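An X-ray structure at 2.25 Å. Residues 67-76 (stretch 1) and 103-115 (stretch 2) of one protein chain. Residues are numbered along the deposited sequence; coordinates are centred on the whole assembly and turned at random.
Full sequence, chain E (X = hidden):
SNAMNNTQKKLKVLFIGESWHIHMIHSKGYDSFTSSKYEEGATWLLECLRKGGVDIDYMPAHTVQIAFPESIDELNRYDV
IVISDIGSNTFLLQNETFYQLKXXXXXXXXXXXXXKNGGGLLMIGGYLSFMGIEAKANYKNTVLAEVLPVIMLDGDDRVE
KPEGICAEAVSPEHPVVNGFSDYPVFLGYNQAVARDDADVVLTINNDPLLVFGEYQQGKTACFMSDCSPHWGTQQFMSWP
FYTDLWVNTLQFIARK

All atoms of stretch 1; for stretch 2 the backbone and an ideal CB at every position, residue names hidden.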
# COMPACT_ATOMS: atom_id res chain seq x y z
N ALA E 67 12.43 21.60 -1.80
CA ALA E 67 13.29 22.77 -1.59
C ALA E 67 14.73 22.59 -2.01
O ALA E 67 15.63 23.21 -1.42
CB ALA E 67 13.25 23.19 -0.11
N PHE E 68 14.98 21.76 -3.02
CA PHE E 68 16.34 21.69 -3.56
C PHE E 68 16.72 23.04 -4.18
O PHE E 68 15.91 23.63 -4.90
CB PHE E 68 16.51 20.54 -4.58
CG PHE E 68 17.93 20.33 -4.96
CD1 PHE E 68 18.77 19.58 -4.16
CD2 PHE E 68 18.47 20.98 -6.06
CE1 PHE E 68 20.12 19.43 -4.49
CE2 PHE E 68 19.80 20.84 -6.39
CZ PHE E 68 20.63 20.06 -5.62
N PRO E 69 17.94 23.55 -3.88
CA PRO E 69 18.40 24.85 -4.41
C PRO E 69 18.36 24.96 -5.93
O PRO E 69 18.94 24.13 -6.64
CB PRO E 69 19.85 24.95 -3.91
CG PRO E 69 19.92 24.05 -2.75
CD PRO E 69 18.94 22.94 -2.99
N GLU E 70 17.66 25.99 -6.43
CA GLU E 70 17.65 26.31 -7.86
C GLU E 70 18.93 27.01 -8.36
O GLU E 70 19.27 26.93 -9.54
CB GLU E 70 16.42 27.17 -8.20
CG GLU E 70 15.10 26.44 -8.08
CD GLU E 70 13.95 27.17 -8.74
OE1 GLU E 70 14.19 28.16 -9.45
OE2 GLU E 70 12.79 26.73 -8.57
N SER E 71 19.63 27.69 -7.46
CA SER E 71 20.79 28.50 -7.83
C SER E 71 22.09 27.72 -7.69
O SER E 71 22.34 27.09 -6.68
CB SER E 71 20.84 29.79 -6.98
OG SER E 71 22.17 30.28 -6.83
N ILE E 72 22.93 27.80 -8.72
CA ILE E 72 24.26 27.20 -8.65
C ILE E 72 25.14 27.94 -7.63
O ILE E 72 25.97 27.31 -6.97
CB ILE E 72 24.93 27.06 -10.07
CG1 ILE E 72 26.22 26.22 -9.99
CG2 ILE E 72 25.18 28.41 -10.76
CD1 ILE E 72 25.97 24.76 -9.87
N ASP E 73 24.92 29.25 -7.49
CA ASP E 73 25.68 30.09 -6.53
C ASP E 73 25.48 29.57 -5.11
O ASP E 73 26.38 29.66 -4.27
CB ASP E 73 25.24 31.57 -6.56
CG ASP E 73 25.27 32.19 -7.95
OD1 ASP E 73 25.61 31.49 -8.93
OD2 ASP E 73 24.93 33.40 -8.07
N GLU E 74 24.29 29.03 -4.88
CA GLU E 74 23.87 28.49 -3.60
C GLU E 74 24.57 27.15 -3.31
O GLU E 74 24.90 26.85 -2.15
CB GLU E 74 22.35 28.35 -3.60
CG GLU E 74 21.70 28.13 -2.24
CD GLU E 74 20.16 28.26 -2.28
OE1 GLU E 74 19.62 28.93 -3.21
OE2 GLU E 74 19.50 27.68 -1.37
N LEU E 75 24.78 26.35 -4.36
CA LEU E 75 25.56 25.12 -4.26
C LEU E 75 27.05 25.42 -4.10
O LEU E 75 27.77 24.68 -3.43
CB LEU E 75 25.33 24.20 -5.46
CG LEU E 75 23.95 23.57 -5.60
CD1 LEU E 75 23.92 22.69 -6.83
CD2 LEU E 75 23.59 22.77 -4.36
N ASN E 76 27.50 26.51 -4.72
CA ASN E 76 28.91 26.87 -4.76
C ASN E 76 29.54 27.16 -3.40
O ASN E 76 30.76 27.18 -3.28
CB ASN E 76 29.16 28.04 -5.73
CG ASN E 76 29.15 27.60 -7.20
OD1 ASN E 76 29.21 26.41 -7.50
ND2 ASN E 76 29.05 28.57 -8.11
N UNK E 103 8.22 24.26 -15.09
CA UNK E 103 9.57 24.02 -15.58
C UNK E 103 10.48 24.46 -14.44
O UNK E 103 10.16 25.39 -13.71
CB UNK E 103 9.86 24.77 -16.88
N UNK E 104 11.62 23.82 -14.31
CA UNK E 104 12.36 23.88 -13.08
C UNK E 104 13.80 23.52 -13.46
O UNK E 104 14.01 22.71 -14.36
CB UNK E 104 11.78 22.95 -12.01
N UNK E 105 14.81 24.12 -12.80
CA UNK E 105 16.17 23.74 -13.17
C UNK E 105 16.48 22.29 -12.77
O UNK E 105 15.96 21.81 -11.77
CB UNK E 105 17.17 24.69 -12.52
N UNK E 106 17.31 21.62 -13.57
CA UNK E 106 17.64 20.21 -13.38
C UNK E 106 18.68 20.02 -12.28
O UNK E 106 19.83 20.46 -12.42
CB UNK E 106 18.15 19.61 -14.69
N UNK E 107 18.28 19.38 -11.18
CA UNK E 107 19.13 19.31 -9.97
C UNK E 107 20.43 18.58 -10.24
O UNK E 107 21.48 18.87 -9.66
CB UNK E 107 18.38 18.61 -8.83
N UNK E 108 20.36 17.61 -11.15
CA UNK E 108 21.54 16.79 -11.46
C UNK E 108 22.49 17.57 -12.39
O UNK E 108 23.72 17.44 -12.28
CB UNK E 108 21.12 15.47 -12.11
N UNK E 109 21.92 18.39 -13.29
CA UNK E 109 22.73 19.36 -14.04
C UNK E 109 23.44 20.33 -13.09
O UNK E 109 24.64 20.55 -13.22
CB UNK E 109 21.85 20.14 -15.03
N UNK E 110 22.71 20.84 -12.09
CA UNK E 110 23.27 21.79 -11.11
C UNK E 110 24.46 21.17 -10.41
O UNK E 110 25.54 21.78 -10.33
CB UNK E 110 22.22 22.21 -10.08
N UNK E 111 24.26 19.95 -9.91
CA UNK E 111 25.32 19.19 -9.24
C UNK E 111 26.51 18.97 -10.17
O UNK E 111 27.66 19.15 -9.76
CB UNK E 111 24.78 17.84 -8.75
N UNK E 112 26.23 18.63 -11.43
CA UNK E 112 27.27 18.47 -12.44
C UNK E 112 28.11 19.76 -12.63
O UNK E 112 29.34 19.71 -12.57
CB UNK E 112 26.63 18.06 -13.77
N UNK E 113 27.44 20.89 -12.86
CA UNK E 113 28.12 22.19 -12.98
C UNK E 113 28.92 22.60 -11.73
O UNK E 113 30.03 23.14 -11.84
CB UNK E 113 27.08 23.27 -13.28
N UNK E 114 28.37 22.30 -10.56
CA UNK E 114 29.05 22.53 -9.31
C UNK E 114 30.37 21.73 -9.29
O UNK E 114 31.42 22.26 -8.89
CB UNK E 114 28.15 22.15 -8.13
N UNK E 115 30.33 20.46 -9.74
CA UNK E 115 31.58 19.68 -9.85
C UNK E 115 32.53 20.25 -10.93
O UNK E 115 33.71 20.43 -10.66
CB UNK E 115 31.25 18.22 -10.17

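At 103 the backbone is extended and the ideal CB has nothing of stretch 1 within 5.5 Å, so the visible atoms set no preference; the residue is I103.

Position 104 is also extended, and its CA-to-CB bond points sideways. The ideal CB lies 5.2 Å from E70 OE2, so the nearest offering is a carboxylate. A long basic side chain would answer it best, though a shorter donor might also serve. The deposited K104 uses its length: K104 NZ donates to E70 OE2 at 2.9 Å, a hydrogen bond within a salt bridge, the one direct hydrogen bond between the stretches.

At 105 CA-to-CB points toward stretch 1, with the ideal CB 4.3 Å from E70 O. Phi near -68° and psi near 147° permit proline, and a small or medium apolar residue would also fit. It is P105, whose CD packs 3.7 Å from E70 CD, so that the carboxylate that meets K104 also lies against the proline ring.

Position 106 points away, but it immediately precedes a helix whose first NH groups lack partners within the helix. Serine, threonine, aspartate or asparagine would suit. N106 caps it: N106 OD1 accepts from the backbone N of 109 at 3.2 Å and from that of 108 at 3.0 Å.

Position 107 opens the helix and its CA-to-CB bond points toward stretch 1, the ideal CB lying 3.6 Å from F68 CE2. With the ring already at contact distance, a small residue is the natural choice. A107 places its methyl there, A107 CB to F68 CE2 3.6 Å.

Positions 108 and 109 leave stretch 1 out of contact, so many helix formers would do; they are L108 and E109.

At 110 the CB faces a crowded spot, 3.7 Å from L75 CD1, 4.5 Å from I72 CD1 and 4.6 Å from F68 CE2. Alanine or serine would suit such close quarters. S110 keeps its CB against L75 CD1 at 3.7 Å, while a water lies 2.7 Å from S110 OG and donates to P69 O at 2.8 Å, linking the stretches. The turn is close too: I72 CD1 comes within 3.0 Å of S110 O.

Position 111 points sideways, 5.3 Å from L75 CD1, leaving room for a branched or longer apolar chain that reaches back. I111 does so, its CD1 4.1 Å from F68 CZ.

Position 112 points away and could be polar; K112 NZ forms a salt bridge with E109 OE1 at 3.1 Å.

At 113 the CB is 3.9 Å from I72 CD1. An apolar residue, or a polar one with an aliphatic base, would serve. E113 CB packs 4.0 Å from I72 CD1, and its end leads away.

Position 114 has I72, L75 and N76 around its CB, inviting a large apolar or aromatic residue. Y114 CB meets I72 CD1 at 3.8 Å and Y114 CD1 meets L75 CB at 4.0 Å; its OH is bonded elsewhere in the structure.

At 115 the ideal CB has nothing of stretch 1 within 5.5 Å, so any residue tolerated in a helix would do; it is V115.

Stretch 2 (103-115) IKPNALESIKEYV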
# COMPACT_ATOMS: atom_id res chain seq x y z
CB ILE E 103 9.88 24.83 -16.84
CG1 ILE E 103 9.05 24.32 -18.01
CG2 ILE E 103 11.35 24.73 -17.18
CD1 ILE E 103 7.58 24.71 -17.95
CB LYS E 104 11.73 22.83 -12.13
CG LYS E 104 12.28 22.71 -10.73
CD LYS E 104 11.52 23.59 -9.73
CE LYS E 104 12.02 23.24 -8.33
NZ LYS E 104 11.89 24.32 -7.31
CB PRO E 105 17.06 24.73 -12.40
CG PRO E 105 16.12 25.78 -11.88
CD PRO E 105 14.80 25.10 -11.69
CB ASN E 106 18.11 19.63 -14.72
CG ASN E 106 18.30 18.13 -14.69
OD1 ASN E 106 18.88 17.58 -13.75
ND2 ASN E 106 17.84 17.46 -15.73
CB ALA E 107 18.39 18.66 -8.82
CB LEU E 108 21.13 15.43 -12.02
CG LEU E 108 20.38 14.45 -11.10
CD1 LEU E 108 20.17 13.12 -11.84
CD2 LEU E 108 21.14 14.18 -9.79
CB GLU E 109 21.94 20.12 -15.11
CG GLU E 109 21.35 19.23 -16.21
CD GLU E 109 22.37 18.75 -17.27
OE1 GLU E 109 23.56 19.09 -17.22
OE2 GLU E 109 21.96 18.00 -18.19
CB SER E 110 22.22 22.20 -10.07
OG SER E 110 21.15 22.89 -10.69
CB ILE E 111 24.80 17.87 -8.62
CG1 ILE E 111 23.86 18.19 -7.45
CG2 ILE E 111 25.97 16.98 -8.17
CD1 ILE E 111 23.01 17.01 -6.94
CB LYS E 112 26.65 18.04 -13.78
CG LYS E 112 27.65 17.91 -14.93
CD LYS E 112 27.12 17.05 -16.06
CE LYS E 112 26.36 17.88 -17.03
NZ LYS E 112 25.78 17.09 -18.12
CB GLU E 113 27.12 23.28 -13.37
CG GLU E 113 26.44 23.01 -14.73
CD GLU E 113 27.45 22.82 -15.90
OE1 GLU E 113 27.43 21.75 -16.56
OE2 GLU E 113 28.25 23.75 -16.16
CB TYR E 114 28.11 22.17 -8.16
CG TYR E 114 28.79 21.77 -6.87
CD1 TYR E 114 29.04 22.71 -5.87
CD2 TYR E 114 29.19 20.44 -6.66
CE1 TYR E 114 29.69 22.33 -4.67
CE2 TYR E 114 29.84 20.06 -5.48
CZ TYR E 114 30.08 21.00 -4.50
OH TYR E 114 30.71 20.61 -3.35
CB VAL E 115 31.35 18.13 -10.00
CG1 VAL E 115 32.69 17.38 -9.92
CG2 VAL E 115 30.43 17.58 -8.92
O HOH W 1 19.00 22.85 -9.10
O HOH W 2 31.39 24.74 -7.86
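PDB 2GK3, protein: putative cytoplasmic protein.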